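Local atomic coordinates of probable aminotransferase (PDB entry 5YKR), a protein that binds pyridoxal phosphate as a covalently attached cofactor and is probably an aminotransferase of the class-III family. Residues A[232-237]-A[378-383]; A[309-314]-A[321-326]. All blocks are in the same frame, centred on the assembly; numbering follows the deposited sequence.

Interaction 1. Residues A[232-237]-A[378-383]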
# COMPACT_ATOMS: atom_id res chain seq x y z
N VAL A 232 -6.09 -21.24 -3.38
CA VAL A 232 -6.91 -22.04 -4.31
C VAL A 232 -7.40 -23.26 -3.56
O VAL A 232 -7.21 -24.42 -3.98
CB VAL A 232 -6.11 -22.33 -5.62
CG1 VAL A 232 -4.84 -23.16 -5.35
CG2 VAL A 232 -7.01 -22.94 -6.66
N GLY A 233 -7.92 -23.03 -2.36
CA GLY A 233 -7.81 -24.07 -1.36
C GLY A 233 -6.35 -24.27 -0.98
O GLY A 233 -5.47 -23.48 -1.38
N MET A 234 -6.07 -25.33 -0.25
CA MET A 234 -4.71 -25.60 0.20
C MET A 234 -4.01 -26.65 -0.62
O MET A 234 -4.54 -27.72 -0.81
CB MET A 234 -4.72 -26.02 1.66
CG MET A 234 -5.02 -24.88 2.57
SD MET A 234 -5.14 -25.44 4.31
CE MET A 234 -5.37 -23.85 5.02
N VAL A 235 -2.81 -26.34 -1.09
CA VAL A 235 -1.99 -27.28 -1.86
C VAL A 235 -0.69 -27.51 -1.10
O VAL A 235 0.23 -26.65 -1.09
CB VAL A 235 -1.69 -26.78 -3.30
CG1 VAL A 235 -0.97 -27.90 -4.06
CG2 VAL A 235 -2.96 -26.30 -4.00
N PRO A 236 -0.59 -28.65 -0.43
CA PRO A 236 0.66 -28.92 0.26
C PRO A 236 1.82 -29.19 -0.67
O PRO A 236 1.62 -29.73 -1.78
CB PRO A 236 0.35 -30.23 1.03
CG PRO A 236 -1.11 -30.36 1.03
CD PRO A 236 -1.59 -29.70 -0.21
N PRO A 237 3.03 -28.82 -0.29
CA PRO A 237 4.21 -29.24 -1.03
C PRO A 237 4.40 -30.76 -0.91
O PRO A 237 4.19 -31.34 0.16
CB PRO A 237 5.33 -28.44 -0.36
CG PRO A 237 4.89 -28.30 1.05
CD PRO A 237 3.39 -28.18 1.00
N HIS A 378 -12.27 -33.07 1.11
CA HIS A 378 -11.26 -33.31 2.15
C HIS A 378 -10.96 -32.00 2.85
O HIS A 378 -11.27 -30.93 2.32
CB HIS A 378 -9.96 -33.94 1.62
CG HIS A 378 -9.16 -33.02 0.77
ND1 HIS A 378 -9.47 -32.76 -0.54
CD2 HIS A 378 -8.11 -32.24 1.09
CE1 HIS A 378 -8.63 -31.83 -0.99
NE2 HIS A 378 -7.78 -31.51 -0.02
N VAL A 379 -10.33 -32.12 4.00
CA VAL A 379 -9.90 -30.98 4.78
C VAL A 379 -8.43 -31.07 5.12
O VAL A 379 -7.90 -32.15 5.38
CB VAL A 379 -10.80 -30.80 6.05
CG1 VAL A 379 -10.65 -31.94 7.09
CG2 VAL A 379 -10.53 -29.48 6.76
N THR A 380 -7.80 -29.87 5.13
CA THR A 380 -6.37 -29.71 5.40
C THR A 380 -6.15 -28.62 6.46
O THR A 380 -6.90 -27.67 6.52
CB THR A 380 -5.64 -29.32 4.10
OG1 THR A 380 -5.85 -30.37 3.14
CG2 THR A 380 -4.15 -29.14 4.30
N ARG A 381 -5.10 -28.78 7.28
CA ARG A 381 -4.74 -27.77 8.29
C ARG A 381 -3.25 -27.44 8.18
O ARG A 381 -2.40 -28.32 7.99
CB ARG A 381 -5.07 -28.28 9.70
CG ARG A 381 -4.65 -27.30 10.80
CD ARG A 381 -5.15 -27.70 12.16
NE ARG A 381 -4.43 -28.87 12.67
CZ ARG A 381 -3.31 -28.82 13.37
NH1 ARG A 381 -2.72 -27.64 13.65
NH2 ARG A 381 -2.78 -29.96 13.81
N ILE A 382 -2.95 -26.14 8.26
CA ILE A 382 -1.59 -25.65 8.44
C ILE A 382 -1.60 -24.77 9.68
O ILE A 382 -2.03 -23.61 9.65
CB ILE A 382 -1.00 -24.92 7.22
CG1 ILE A 382 -1.96 -24.00 6.55
CG2 ILE A 382 -0.50 -25.95 6.27
CD1 ILE A 382 -1.22 -23.02 5.66
N GLY A 383 -1.21 -25.38 10.81
CA GLY A 383 -1.20 -24.65 12.06
C GLY A 383 -2.58 -24.17 12.47
O GLY A 383 -3.46 -24.99 12.73
O HOH W 1 -6.24 -29.30 0.72
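The imidazole of H378 joins M234 and T380 through one water molecule, with T380 OG1 lying in the ring plane at its edge. The water is gripped by three protein atoms: it donates to M234 O at 2.8 Å, and it also bonds H378 NE2 and T380 OG1, the latter at 2.7 Å. No direct hydrogen bond crosses between 232-237 and 378-383, so this water is the polar link between them. The second flat group, the guanidinium of R381, is bound along its edge: NH1 donates to G383 O at 2.9 Å with an angle of 166° at the hydrogen, and the oxygen lies nearly in the guanidinium plane. This bond ties the side chain of R381 to the residue just after the strand, and takes no part in the contact with M234.

The closest direct contacts are made by M234, whose side chain runs extended beyond CG and slides past T380 in the opposite direction. Its sulfur rests against the backbone and the methyl of T380, with SD 3.6 Å from T380 O and 3.8 Å from T380 CG2. The methyl CE goes further and meets I382 CG1 at 3.7 Å. In T380, OG1 lies beside the backbone N (chi1 -59°) and CG2 anti to it, which turns the methyl to the sulfur and the hydroxyl to the water.

T380 and I382 project from the same side of strand 378-382, an outer strand of a three-stranded antiparallel sheet, and M234 also touches R385 and E387 of the adjoining strand 385-389. V379 and R381 point the other way, against helix 349-372, where R381 forms a salt bridge with E363. The loop between strand 220-225 and helix 241-251 is thus laid over one side of this sheet, and the helix packs on its other side.

Interaction 2. Residues A[309-314]-A[321-326]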
# COMPACT_ATOMS: atom_id res chain seq x y z
N ALA A 309 25.29 -3.44 -4.60
CA ALA A 309 26.16 -3.18 -5.73
C ALA A 309 25.42 -2.65 -6.93
O ALA A 309 26.07 -2.13 -7.86
CB ALA A 309 26.93 -4.42 -6.05
N VAL A 310 24.10 -2.76 -7.01
CA VAL A 310 23.29 -2.11 -8.04
C VAL A 310 22.48 -0.93 -7.52
O VAL A 310 21.88 -0.20 -8.33
CB VAL A 310 22.38 -3.13 -8.80
CG1 VAL A 310 23.24 -4.10 -9.60
CG2 VAL A 310 21.41 -3.87 -7.87
N LEU A 311 22.39 -0.74 -6.21
CA LEU A 311 21.68 0.38 -5.58
C LEU A 311 22.50 0.73 -4.33
O LEU A 311 22.24 0.28 -3.21
CB LEU A 311 20.25 0.02 -5.25
CG LEU A 311 19.44 1.15 -4.66
CD1 LEU A 311 19.47 2.41 -5.50
CD2 LEU A 311 18.02 0.66 -4.43
N PRO A 312 23.54 1.55 -4.51
CA PRO A 312 24.44 1.82 -3.40
C PRO A 312 23.80 2.64 -2.28
O PRO A 312 22.82 3.37 -2.47
CB PRO A 312 25.53 2.66 -4.03
CG PRO A 312 25.54 2.29 -5.46
CD PRO A 312 24.08 2.04 -5.80
N HIS A 313 24.35 2.45 -1.08
CA HIS A 313 23.95 3.31 0.04
C HIS A 313 24.12 4.77 -0.36
O HIS A 313 25.06 5.16 -1.07
CB HIS A 313 24.83 2.97 1.26
CG HIS A 313 24.53 1.61 1.79
ND1 HIS A 313 23.36 1.32 2.46
CD2 HIS A 313 25.22 0.44 1.64
CE1 HIS A 313 23.36 0.04 2.76
NE2 HIS A 313 24.46 -0.53 2.25
N PHE A 314 23.17 5.58 0.08
CA PHE A 314 23.09 6.98 -0.41
C PHE A 314 24.28 7.77 0.09
O PHE A 314 24.68 7.64 1.26
CB PHE A 314 21.78 7.60 0.09
CG PHE A 314 21.32 8.79 -0.67
CD1 PHE A 314 20.72 8.65 -1.93
CD2 PHE A 314 21.46 10.04 -0.14
CE1 PHE A 314 20.25 9.74 -2.61
CE2 PHE A 314 21.01 11.17 -0.81
CZ PHE A 314 20.40 11.02 -2.04
N ASN A 321 16.40 10.33 -5.02
CA ASN A 321 15.66 9.44 -5.92
C ASN A 321 14.97 8.36 -5.09
O ASN A 321 15.55 7.81 -4.18
CB ASN A 321 16.60 8.76 -6.93
CG ASN A 321 15.92 8.32 -8.20
OD1 ASN A 321 14.72 8.10 -8.22
ND2 ASN A 321 16.72 8.19 -9.28
N HIS A 322 13.73 8.04 -5.48
CA HIS A 322 13.00 6.92 -4.93
C HIS A 322 13.47 5.59 -5.51
O HIS A 322 13.26 4.54 -4.90
CB HIS A 322 11.50 7.08 -5.20
CG HIS A 322 11.18 7.54 -6.59
ND1 HIS A 322 11.08 6.67 -7.66
CD2 HIS A 322 11.00 8.78 -7.09
CE1 HIS A 322 10.83 7.37 -8.75
NE2 HIS A 322 10.79 8.66 -8.43
N PHE A 323 14.04 5.63 -6.72
CA PHE A 323 14.52 4.40 -7.41
C PHE A 323 13.37 3.43 -7.77
O PHE A 323 13.60 2.26 -8.04
CB PHE A 323 15.62 3.68 -6.62
CG PHE A 323 16.76 4.59 -6.22
CD1 PHE A 323 17.67 5.05 -7.17
CD2 PHE A 323 16.96 4.92 -4.89
CE1 PHE A 323 18.74 5.85 -6.82
CE2 PHE A 323 18.01 5.72 -4.55
CZ PHE A 323 18.90 6.22 -5.50
N GLY A 324 12.14 3.92 -7.83
CA GLY A 324 11.01 3.13 -8.31
C GLY A 324 10.24 2.35 -7.25
O GLY A 324 9.30 1.62 -7.59
N PHE A 325 10.66 2.46 -5.97
CA PHE A 325 9.98 1.68 -4.94
C PHE A 325 10.07 2.48 -3.62
O PHE A 325 10.59 3.58 -3.58
CB PHE A 325 10.56 0.25 -4.81
CG PHE A 325 11.96 0.16 -4.27
CD1 PHE A 325 13.05 0.55 -5.03
CD2 PHE A 325 12.18 -0.36 -2.99
CE1 PHE A 325 14.32 0.45 -4.52
CE2 PHE A 325 13.46 -0.48 -2.47
CZ PHE A 325 14.53 -0.05 -3.23
N GLY A 326 9.57 1.88 -2.56
CA GLY A 326 9.30 2.53 -1.27
C GLY A 326 7.97 3.15 -1.38
O GLY A 326 7.34 3.02 -2.44
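L311 sends its two methyl branches into two phenylalanines of 321-326, and each branch meets its ring differently. CD1 sits over the face of F323, 3.4 Å from the ring centroid and only 7° off the normal, a CH-pi contact in which all six ring carbons are within reach of one methyl. The opposite face of the same ring carries N321 CB, offset toward the rim, so F323 is clasped between L311 and N321. L311 CD2 instead comes up to the rim of F325, near its plane, with CE1 at 3.7 Å. CG anti to the backbone N (chi1 -177°) carries the leucine's branch point toward the loop, and chi2 of 53° sets one methyl over F323 and the other at the rim of F325.

Past these two methyl contacts the packing slackens. The ring of F314 comes no nearer to 321-326 than 4.6 Å, from CE1 to N321 N, and P312 lies exposed to solvent. Helix 139-154 packs against L311 through M152 and against F325 through R148 and L149, and the second subunit adds its own cover: L311 O accepts from Y43 of that subunit, F325 O from its W49 and N321 O from its Q52.

The loop that presents the rings is held by its own side chains. N321 OD1 accepts from F323 N at 3.0 Å, with the donor above the carbonyl plane, and H322 ND1 accepts from G324 N. This Asx turn leads into a type I' beta turn from H322 to F325, closed by a weak bond, at the subunit interface of a dimeric class-III aminotransferase, a family of PLP-dependent fold-type I enzymes.

In the fold
The two interactions share no element and lie on opposite sides of the chain's centre, with nearest atoms about 27 Å apart, although 309-326 is nested within the loop that interaction 1 closes. Interaction 1 is the more central, its centre about 13 Å from that of the chain, and is partly buried; it joins a loop to a sheet strand within one subunit, by methionine packing plus a shared water. Interaction 2, its centre about 28 Å from that of the chain, is nonetheless buried, with helix 139-154 and the second subunit both lying against it. It is local in sequence and wholly apolar across its segments, with its polar atoms serving the turn and the partner chain instead.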